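PDB 4OPM: lipase, which probably hydrolyses the ester bonds of lipids as a triacylglycerol lipase of the alpha/beta hydrolase fold. Local coordinates for residues L97-K100 with L101-V105; F174-L177 with L178-M182; I201-A204 with P205-Q208. All coordinates share one frame; numbering follows the deposited sequence.

All three contacts are local ones, each made within a single helix. Contact 1 lies on helix 94-107, which packs on the central sheet: its inner side is buried and apolar, its outer side carries a charged network. Contacts 2 and 3 are surface contacts on two helices that follow each other in the chain, 173-181 and 190-220, the centres of the two contacts about 17 Å apart. Contacts 1 and 2 lie on opposite sides of the chain's centre, their own centres about 29 Å apart. Ion pairs mark contact 1; contact 2 relies on CH-pi packing and a threonine near the helix end, contact 3 on a proline kink. Water joins polar groups in both surface contacts.

Contact 1 of 3, residues L97-K100 with L101-V105; sequences LAEK and LRRFV
Glu99 and Arg103, one helical turn apart, are brought together by their torsions: Glu99 holds CG opposite its backbone N (chi1 -174°) and then bends at chi2, while Arg103 starts with CG opposite its carbonyl carbon (chi1 -60°) and folds back at chi2 and chi3. The result is a salt bridge of 2.7 Å from Arg103 NH1 to Glu99 OE2. The carboxylate oxygen lies at the edge of the guanidinium, in its plane, but the nitrogen comes to OE2 on the anti side, and the two planes stand 48° apart. Arg103 CG also comes close to that oxygen, 3.4 Å from Glu99 OE2. The other carboxylate oxygen, OE1, takes a bond of 2.7 Å from Lys100 NZ on its syn side. Each oxygen of Glu99 thus has its own cation, and the two contacts should fix the rotation of the carboxylate and favour its charged form. Lys100 NZ also bonds Asn96, and Arg103 NH2 pairs with Glu106, so the network runs further along the helix.

Beneath it the backbone is regular helix: Leu101 N bonds Leu97 O at 2.9 Å, Arg102 N bonds Ala98 O at 3.0 Å, and Phe104 N bonds Lys100 O at 3.0 Å. Arg102 takes no part in the network: its NH1 bonds Tyr129 OH and its guanidinium makes a cation-pi contact with Tyr133. On the buried side Leu101 packs on Leu48 and Ile50, Phe104 meets Trp34 and Tyr36, and Leu97 and Ala98 touch helix 121-132. This is an amphipathic helix, with i to i+4 ion pairing on one side and an apolar side packed on the central sheet and on the neighbouring helix 121-132, as expected of the helices that flank the sheet in the alpha/beta hydrolase fold.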
ATOM      1  N   LEU A  97       7.315   5.703   9.947  1.00 18.75           N
ATOM      2  CA  LEU A  97       6.972   4.477   9.220  1.00 18.67           C
ATOM      3  C   LEU A  97       8.032   4.190   8.141  1.00 23.17           C
ATOM      4  O   LEU A  97       8.488   3.056   8.037  1.00 22.93           O
ATOM      5  CB  LEU A  97       5.549   4.559   8.612  1.00 18.34           C
ATOM      6  CG  LEU A  97       4.395   4.677   9.619  1.00 23.04           C
ATOM      7  CD1 LEU A  97       3.070   4.899   8.907  1.00 23.11           C
ATOM      8  CD2 LEU A  97       4.307   3.464  10.542  1.00 23.85           C
ATOM      9  N   ALA A  98       8.484   5.229   7.402  1.00 21.56           N
ATOM     10  CA  ALA A  98       9.501   5.060   6.353  1.00 20.64           C
ATOM     11  C   ALA A  98      10.862   4.627   6.947  1.00 23.28           C
ATOM     12  O   ALA A  98      11.494   3.695   6.427  1.00 21.28           O
ATOM     13  CB  ALA A  98       9.654   6.344   5.556  1.00 21.27           C
ATOM     14  N   GLU A  99      11.286   5.271   8.049  1.00 20.12           N
ATOM     15  CA  GLU A  99      12.554   4.946   8.698  1.00 19.75           C
ATOM     16  C   GLU A  99      12.484   3.532   9.298  1.00 23.17           C
ATOM     17  O   GLU A  99      13.442   2.786   9.152  1.00 23.09           O
ATOM     18  CB  GLU A  99      12.918   5.989   9.767  1.00 21.21           C
ATOM     19  CG  GLU A  99      14.300   5.771  10.375  1.00 26.68           C
ATOM     20  CD  GLU A  99      14.358   4.876  11.600  1.00 43.50           C
ATOM     21  OE1 GLU A  99      13.318   4.720  12.277  1.00 35.66           O
ATOM     22  OE2 GLU A  99      15.448   4.330  11.887  1.00 36.44           O
ATOM     23  N   LYS A 100      11.363   3.163   9.963  1.00 20.27           N
ATOM     24  CA  LYS A 100      11.251   1.826  10.568  1.00 20.24           C
ATOM     25  C   LYS A 100      11.140   0.752   9.474  1.00 22.64           C
ATOM     26  O   LYS A 100      11.667  -0.349   9.646  1.00 22.59           O
ATOM     27  CB  LYS A 100      10.096   1.742  11.576  1.00 21.32           C
ATOM     28  CG  LYS A 100      10.321   2.585  12.839  1.00 22.67           C
ATOM     29  CD  LYS A 100      11.583   2.154  13.633  1.00 25.76           C
ATOM     30  CE  LYS A 100      11.781   2.919  14.912  1.00 26.34           C
ATOM     31  NZ  LYS A 100      12.141   4.352  14.652  1.00 24.91           N
ATOM     32  N   LEU A 101      10.532   1.088   8.319  1.00 19.25           N
ATOM     33  CA  LEU A 101      10.477   0.159   7.197  1.00 18.16           C
ATOM     34  C   LEU A 101      11.910  -0.081   6.681  1.00 21.61           C
ATOM     35  O   LEU A 101      12.256  -1.221   6.403  1.00 19.16           O
ATOM     36  CB  LEU A 101       9.557   0.684   6.088  1.00 17.20           C
ATOM     37  CG  LEU A 101       9.407  -0.206   4.866  1.00 20.89           C
ATOM     38  CD1 LEU A 101       8.661  -1.501   5.196  1.00 20.80           C
ATOM     39  CD2 LEU A 101       8.708   0.548   3.743  1.00 22.89           C
ATOM     40  N   ARG A 102      12.756   0.973   6.625  1.00 19.97           N
ATOM     41  CA  ARG A 102      14.160   0.798   6.226  1.00 20.82           C
ATOM     42  C   ARG A 102      14.883  -0.157   7.209  1.00 22.94           C
ATOM     43  O   ARG A 102      15.624  -1.043   6.769  1.00 23.33           O
ATOM     44  CB  ARG A 102      14.892   2.149   6.141  1.00 23.16           C
ATOM     45  CG  ARG A 102      16.390   2.045   5.818  1.00 26.77           C
ATOM     46  CD  ARG A 102      16.657   1.498   4.424  1.00 31.97           C
ATOM     47  NE  ARG A 102      18.072   1.177   4.242  1.00 36.49           N
ATOM     48  CZ  ARG A 102      18.535   0.264   3.398  1.00 48.48           C
ATOM     49  NH1 ARG A 102      17.697  -0.440   2.643  1.00 36.20           N
ATOM     50  NH2 ARG A 102      19.837   0.045   3.299  1.00 37.92           N
ATOM     51  N   ARG A 103      14.655   0.009   8.529  1.00 20.30           N
ATOM     52  CA  ARG A 103      15.269  -0.860   9.550  1.00 21.22           C
ATOM     53  C   ARG A 103      14.834  -2.321   9.325  1.00 23.54           C
ATOM     54  O   ARG A 103      15.656  -3.237   9.460  1.00 23.55           O
ATOM     55  CB  ARG A 103      14.923  -0.409  10.985  1.00 20.66           C
ATOM     56  CG  ARG A 103      15.380   1.009  11.357  1.00 26.98           C
ATOM     57  CD  ARG A 103      16.881   1.155  11.594  1.00 31.62           C
ATOM     58  NE  ARG A 103      17.657   1.268  10.350  1.00 30.01           N
ATOM     59  CZ  ARG A 103      17.848   2.392   9.663  1.00 43.35           C
ATOM     60  NH1 ARG A 103      17.296   3.531  10.068  1.00 31.99           N
ATOM     61  NH2 ARG A 103      18.579   2.384   8.557  1.00 30.61           N
ATOM     62  N   PHE A 104      13.553  -2.520   8.950  1.00 19.22           N
ATOM     63  CA  PHE A 104      13.007  -3.836   8.637  1.00 18.47           C
ATOM     64  C   PHE A 104      13.713  -4.432   7.403  1.00 20.75           C
ATOM     65  O   PHE A 104      14.114  -5.585   7.453  1.00 21.07           O
ATOM     66  CB  PHE A 104      11.481  -3.772   8.409  1.00 18.65           C
ATOM     67  CG  PHE A 104      10.930  -5.018   7.749  1.00 19.08           C
ATOM     68  CD1 PHE A 104      10.734  -6.184   8.481  1.00 21.76           C
ATOM     69  CD2 PHE A 104      10.644  -5.037   6.383  1.00 20.54           C
ATOM     70  CE1 PHE A 104      10.260  -7.348   7.865  1.00 21.51           C
ATOM     71  CE2 PHE A 104      10.156  -6.199   5.767  1.00 23.17           C
ATOM     72  CZ  PHE A 104       9.978  -7.349   6.509  1.00 21.93           C
ATOM     73  N   VAL A 105      13.864  -3.652   6.312  1.00 19.66           N
ATOM     74  CA  VAL A 105      14.534  -4.087   5.066  1.00 19.19           C
ATOM     75  C   VAL A 105      15.980  -4.544   5.394  1.00 23.77           C
ATOM     76  O   VAL A 105      16.429  -5.589   4.909  1.00 23.62           O
ATOM     77  CB  VAL A 105      14.502  -2.979   3.978  1.00 22.33           C
ATOM     78  CG1 VAL A 105      15.474  -3.274   2.833  1.00 22.59           C
ATOM     79  CG2 VAL A 105      13.083  -2.781   3.441  1.00 20.30           C
TER

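Contact 2 of 3, residues F174-L177 with L178-M182; sequences FNYL and LKQTM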
ATOM      1  N   PHE A 174     -17.626  -0.619   7.406  1.00 21.69           N
ATOM      2  CA  PHE A 174     -16.826  -1.196   6.323  1.00 21.42           C
ATOM      3  C   PHE A 174     -17.545  -1.046   4.979  1.00 23.14           C
ATOM      4  O   PHE A 174     -16.895  -0.671   4.004  1.00 20.80           O
ATOM      5  CB  PHE A 174     -16.453  -2.653   6.603  1.00 23.31           C
ATOM      6  CG  PHE A 174     -15.416  -3.254   5.676  1.00 25.38           C
ATOM      7  CD1 PHE A 174     -14.405  -2.467   5.125  1.00 28.84           C
ATOM      8  CD2 PHE A 174     -15.408  -4.618   5.411  1.00 27.36           C
ATOM      9  CE1 PHE A 174     -13.442  -3.029   4.277  1.00 29.63           C
ATOM     10  CE2 PHE A 174     -14.447  -5.179   4.562  1.00 29.81           C
ATOM     11  CZ  PHE A 174     -13.472  -4.382   4.003  1.00 28.41           C
ATOM     12  N   ASN A 175     -18.878  -1.262   4.941  1.00 21.29           N
ATOM     13  CA  ASN A 175     -19.663  -1.067   3.720  1.00 21.89           C
ATOM     14  C   ASN A 175     -19.565   0.385   3.235  1.00 25.01           C
ATOM     15  O   ASN A 175     -19.415   0.617   2.029  1.00 24.31           O
ATOM     16  CB  ASN A 175     -21.124  -1.463   3.916  1.00 24.68           C
ATOM     17  CG  ASN A 175     -21.393  -2.899   3.520  1.00 49.53           C
ATOM     18  OD1 ASN A 175     -21.891  -3.697   4.315  1.00 43.42           O
ATOM     19  ND2 ASN A 175     -21.056  -3.266   2.283  1.00 42.11           N
ATOM     20  N   TYR A 176     -19.598   1.356   4.175  1.00 21.79           N
ATOM     21  CA  TYR A 176     -19.462   2.775   3.830  1.00 21.19           C
ATOM     22  C   TYR A 176     -18.084   3.034   3.195  1.00 22.80           C
ATOM     23  O   TYR A 176     -17.987   3.687   2.147  1.00 21.54           O
ATOM     24  CB  TYR A 176     -19.664   3.678   5.071  1.00 22.72           C
ATOM     25  CG  TYR A 176     -19.513   5.145   4.729  1.00 22.67           C
ATOM     26  CD1 TYR A 176     -20.544   5.845   4.106  1.00 24.46           C
ATOM     27  CD2 TYR A 176     -18.305   5.809   4.937  1.00 23.22           C
ATOM     28  CE1 TYR A 176     -20.390   7.179   3.732  1.00 22.38           C
ATOM     29  CE2 TYR A 176     -18.143   7.149   4.574  1.00 23.81           C
ATOM     30  CZ  TYR A 176     -19.187   7.825   3.965  1.00 26.63           C
ATOM     31  OH  TYR A 176     -19.041   9.136   3.591  1.00 24.27           O
ATOM     32  N   LEU A 177     -17.022   2.514   3.833  1.00 20.33           N
ATOM     33  CA  LEU A 177     -15.650   2.673   3.340  1.00 19.77           C
ATOM     34  C   LEU A 177     -15.501   2.116   1.923  1.00 21.08           C
ATOM     35  O   LEU A 177     -14.945   2.803   1.062  1.00 19.37           O
ATOM     36  CB  LEU A 177     -14.634   1.995   4.278  1.00 19.63           C
ATOM     37  CG  LEU A 177     -13.164   2.065   3.834  1.00 23.12           C
ATOM     38  CD1 LEU A 177     -12.654   3.503   3.844  1.00 23.82           C
ATOM     39  CD2 LEU A 177     -12.287   1.187   4.701  1.00 23.46           C
ATOM     40  N   LEU A 178     -16.022   0.901   1.675  1.00 18.05           N
ATOM     41  CA  LEU A 178     -15.928   0.263   0.352  1.00 18.41           C
ATOM     42  C   LEU A 178     -16.589   1.116  -0.727  1.00 20.62           C
ATOM     43  O   LEU A 178     -16.068   1.184  -1.846  1.00 20.57           O
ATOM     44  CB  LEU A 178     -16.549  -1.139   0.347  1.00 19.39           C
ATOM     45  CG  LEU A 178     -15.914  -2.172   1.286  1.00 25.63           C
ATOM     46  CD1 LEU A 178     -16.775  -3.415   1.385  1.00 27.32           C
ATOM     47  CD2 LEU A 178     -14.550  -2.559   0.831  1.00 30.84           C
ATOM     48  N   LYS A 179     -17.708   1.791  -0.382  1.00 18.51           N
ATOM     49  CA  LYS A 179     -18.438   2.667  -1.311  1.00 18.41           C
ATOM     50  C   LYS A 179     -17.601   3.893  -1.685  1.00 22.52           C
ATOM     51  O   LYS A 179     -17.824   4.478  -2.748  1.00 22.74           O
ATOM     52  CB  LYS A 179     -19.790   3.109  -0.724  1.00 21.34           C
ATOM     53  CG  LYS A 179     -20.845   2.003  -0.798  1.00 38.15           C
ATOM     54  CD  LYS A 179     -22.140   2.383  -0.077  1.00 53.26           C
ATOM     55  CE  LYS A 179     -23.294   1.455  -0.403  1.00 65.21           C
ATOM     56  NZ  LYS A 179     -23.162   0.128   0.255  1.00 75.32           N
ATOM     57  N   GLN A 180     -16.651   4.292  -0.815  1.00 18.29           N
ATOM     58  CA  GLN A 180     -15.807   5.452  -1.113  1.00 17.08           C
ATOM     59  C   GLN A 180     -14.501   5.063  -1.781  1.00 19.38           C
ATOM     60  O   GLN A 180     -13.944   5.864  -2.530  1.00 19.56           O
ATOM     61  CB  GLN A 180     -15.473   6.273   0.167  1.00 18.25           C
ATOM     62  CG  GLN A 180     -16.644   6.577   1.128  1.00 20.38           C
ATOM     63  CD  GLN A 180     -17.969   6.888   0.473  1.00 27.78           C
ATOM     64  OE1 GLN A 180     -18.986   6.256   0.781  1.00 25.90           O
ATOM     65  NE2 GLN A 180     -17.995   7.835  -0.455  1.00 18.82           N
ATOM     66  N   THR A 181     -13.968   3.870  -1.466  1.00 15.79           N
ATOM     67  CA  THR A 181     -12.636   3.493  -1.931  1.00 15.76           C
ATOM     68  C   THR A 181     -12.628   2.635  -3.195  1.00 19.44           C
ATOM     69  O   THR A 181     -11.561   2.438  -3.768  1.00 19.32           O
ATOM     70  CB  THR A 181     -11.864   2.763  -0.813  1.00 21.81           C
ATOM     71  OG1 THR A 181     -12.564   1.570  -0.450  1.00 26.03           O
ATOM     72  CG2 THR A 181     -11.661   3.633   0.401  1.00 22.69           C
HETATM   73  N   MSE A 182     -13.771   2.055  -3.582  1.00 15.87           N
HETATM   74  CA  MSE A 182     -13.779   1.204  -4.767  1.00 15.15           C
HETATM   75  C   MSE A 182     -14.963   1.495  -5.671  1.00 20.19           C
HETATM   76  O   MSE A 182     -16.055   1.798  -5.190  1.00 21.09           O
HETATM   77  CB  MSE A 182     -13.769  -0.289  -4.374  1.00 16.71           C
HETATM   78  CG  MSE A 182     -12.501  -0.680  -3.630  1.00 21.17           C
HETATM   79 SE   MSE A 182     -12.360  -2.588  -3.401  0.75 27.42          SE
HETATM   80  CE  MSE A 182     -13.464  -2.755  -2.179  1.00 23.87           C
TER
HETATM   81  O   HOH W   1     -20.247  -1.448   0.298  1.00 26.23           O
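Nearly the whole of the short helix 173-181 makes this surface contact in the alpha/beta hydrolase fold, with Thr181 closing the helix and Met182, a selenomethionine, the first residue to leave it. Thr181 touches the probable Ser120-His274-Asp245 triad away from its serine, and lies near, without touching, the likely nucleophile elbow, which places this helix end beside the likely active site. At the start of the contact Phe174 and Leu178 form a CH-pi pair: Leu178 CG lies over one face of the ring, 4.2 Å from the centroid of Phe174 and shifted toward the rim, while Leu178 CD2 comes within 3.7 Å of Phe174 CE1. Phe174 and Leu177 both pack on Met200 of helix 190-220, the next helix in the chain.

Tyr176, on the exposed side, is covered in a similar way. The chi1 of -46° sets Gln180 CG over the tyrosine face, 4.2 Å from the ring centroid of Tyr176, and the bend at chi2 folds the rest of the side chain along the ring. A water links three polar groups nearby: it donates to Asn175 O at 2.8 Å, accepts from Asn175 ND2, and accepts a weak bond from Lys179 NZ.

Leu177 O is where the bonds converge. Thr181 N approaches it nearly head-on, whereas Gln180 N stands above the carbonyl plane. Leu177 CD1 packs 3.6 Å from Thr181 CG2, and the chi1 of 61° that puts this methyl there also turns the hydroxyl back, so that Thr181 OG1 donates to Leu177 O at 3.1 Å from above the carbonyl plane.

Contact 3 of 3, residues I201-A204 with P205-Q208; sequences INQA and PQTQ
Gln203 O is gripped by the turn that follows it. Thr207 N gives it the regular helical bond, 3.1 Å and fairly straight at 162°, and Gln206 N adds a weak, strongly bent one of 2.9 Å to Gln203 O. The hydroxyl of Thr207 also lies near: its OG1 sits opposite the carbonyl carbon (chi1 -48°), beside the backbone N, within 3.3 Å of Gln203 O, a weak approach that may not be where its proton goes.

The crowding of donors here goes with the kink at Pro205, which has no N-H to give to Ile201 O; that carbonyl takes Ala204 N instead, an i to i+3 bond of 3.2 Å. Pro205 CD lies against Ala204 CB, 3.6 Å away, and near Asn202 O. Asn202 O is served by a water, which donates to it at 3.0 Å and accepts from Gln206 NE2 at 2.7 Å. The other end of that amide, Gln206 OE1, bonds the hydroxyl of Tyr92. The i to i+4 pattern resumes with Thr207 and continues with Gln208 N to Ala204 O, 2.9 Å, while Gln208 OE1 bonds Lys164. Thr207 touches Ala54 and Ile201 touches Val168.

Helix 190-220 thus bends at the proline without breaking: the kink costs Ile201 O and Asn202 O their i+4 amides, the water serves Asn202 O, and Gln206 N makes do with a weak bond to Gln203 O.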
ATOM      1  N   ILE A 201     -12.168  -2.854  13.143  1.00 20.99           N
ATOM      2  CA  ILE A 201     -12.702  -2.226  14.359  1.00 21.50           C
ATOM      3  C   ILE A 201     -11.692  -2.423  15.513  1.00 26.91           C
ATOM      4  O   ILE A 201     -11.467  -1.496  16.304  1.00 25.50           O
ATOM      5  CB  ILE A 201     -14.126  -2.760  14.719  1.00 24.41           C
ATOM      6  CG1 ILE A 201     -15.188  -2.268  13.696  1.00 23.64           C
ATOM      7  CG2 ILE A 201     -14.541  -2.365  16.164  1.00 25.77           C
ATOM      8  CD1 ILE A 201     -16.555  -2.970  13.782  1.00 24.35           C
ATOM      9  N   ASN A 202     -11.064  -3.617  15.589  1.00 24.61           N
ATOM     10  CA  ASN A 202     -10.078  -3.922  16.636  1.00 25.49           C
ATOM     11  C   ASN A 202      -8.811  -3.058  16.505  1.00 29.49           C
ATOM     12  O   ASN A 202      -8.185  -2.755  17.518  1.00 29.16           O
ATOM     13  CB  ASN A 202      -9.706  -5.404  16.622  1.00 28.91           C
ATOM     14  CG  ASN A 202     -10.813  -6.334  17.078  1.00 44.02           C
ATOM     15  OD1 ASN A 202     -11.782  -5.932  17.731  1.00 37.30           O
ATOM     16  ND2 ASN A 202     -10.688  -7.610  16.749  1.00 37.16           N
ATOM     17  N   GLN A 203      -8.458  -2.649  15.273  1.00 26.68           N
ATOM     18  CA  GLN A 203      -7.284  -1.802  15.013  1.00 26.71           C
ATOM     19  C   GLN A 203      -7.612  -0.295  15.082  1.00 28.91           C
ATOM     20  O   GLN A 203      -6.682   0.512  15.051  1.00 27.07           O
ATOM     21  CB  GLN A 203      -6.685  -2.110  13.620  1.00 27.39           C
ATOM     22  CG  GLN A 203      -6.177  -3.548  13.393  1.00 42.60           C
ATOM     23  CD  GLN A 203      -5.040  -3.981  14.295  1.00 60.60           C
ATOM     24  OE1 GLN A 203      -4.049  -3.271  14.495  1.00 55.31           O
ATOM     25  NE2 GLN A 203      -5.142  -5.186  14.831  1.00 54.54           N
ATOM     26  N   ALA A 204      -8.915   0.080  15.145  1.00 26.77           N
ATOM     27  CA  ALA A 204      -9.399   1.473  15.126  1.00 27.71           C
ATOM     28  C   ALA A 204      -8.616   2.442  16.050  1.00 30.90           C
ATOM     29  O   ALA A 204      -8.259   3.511  15.542  1.00 29.94           O
ATOM     30  CB  ALA A 204     -10.884   1.546  15.442  1.00 29.32           C
ATOM     31  N   PRO A 205      -8.270   2.127  17.336  1.00 27.83           N
ATOM     32  CA  PRO A 205      -7.490   3.098  18.128  1.00 28.06           C
ATOM     33  C   PRO A 205      -6.142   3.448  17.474  1.00 29.71           C
ATOM     34  O   PRO A 205      -5.700   4.596  17.550  1.00 28.22           O
ATOM     35  CB  PRO A 205      -7.286   2.387  19.477  1.00 30.75           C
ATOM     36  CG  PRO A 205      -8.366   1.358  19.540  1.00 34.66           C
ATOM     37  CD  PRO A 205      -8.583   0.916  18.134  1.00 29.71           C
ATOM     38  N   GLN A 206      -5.512   2.463  16.802  1.00 24.20           N
ATOM     39  CA  GLN A 206      -4.229   2.666  16.125  1.00 22.97           C
ATOM     40  C   GLN A 206      -4.436   3.462  14.830  1.00 26.08           C
ATOM     41  O   GLN A 206      -3.669   4.387  14.566  1.00 25.01           O
ATOM     42  CB  GLN A 206      -3.509   1.339  15.869  1.00 23.06           C
ATOM     43  CG  GLN A 206      -3.140   0.602  17.151  1.00 25.72           C
ATOM     44  CD  GLN A 206      -2.403  -0.674  16.866  1.00 42.12           C
ATOM     45  OE1 GLN A 206      -1.198  -0.667  16.585  1.00 34.68           O
ATOM     46  NE2 GLN A 206      -3.101  -1.800  16.972  1.00 32.95           N
ATOM     47  N   THR A 207      -5.482   3.134  14.047  1.00 21.52           N
ATOM     48  CA  THR A 207      -5.811   3.850  12.815  1.00 19.67           C
ATOM     49  C   THR A 207      -6.090   5.324  13.124  1.00 22.99           C
ATOM     50  O   THR A 207      -5.643   6.197  12.377  1.00 21.35           O
ATOM     51  CB  THR A 207      -7.007   3.186  12.116  1.00 23.62           C
ATOM     52  OG1 THR A 207      -6.777   1.778  12.046  1.00 21.71           O
ATOM     53  CG2 THR A 207      -7.229   3.727  10.712  1.00 21.30           C
ATOM     54  N   GLN A 208      -6.807   5.601  14.237  1.00 20.72           N
ATOM     55  CA  GLN A 208      -7.105   6.966  14.660  1.00 21.79           C
ATOM     56  C   GLN A 208      -5.790   7.737  14.914  1.00 23.71           C
ATOM     57  O   GLN A 208      -5.676   8.896  14.501  1.00 23.29           O
ATOM     58  CB  GLN A 208      -8.006   6.956  15.915  1.00 24.88           C
ATOM     59  CG  GLN A 208      -8.428   8.353  16.424  1.00 48.63           C
ATOM     60  CD  GLN A 208      -9.359   9.120  15.493  1.00 76.50           C
ATOM     61  OE1 GLN A 208      -8.931   9.827  14.569  1.00 75.14           O
ATOM     62  NE2 GLN A 208     -10.655   9.033  15.746  1.00 68.78           N
TER
HETATM   63  O   HOH W   2      -5.519  -1.531  18.245  1.00 41.33           O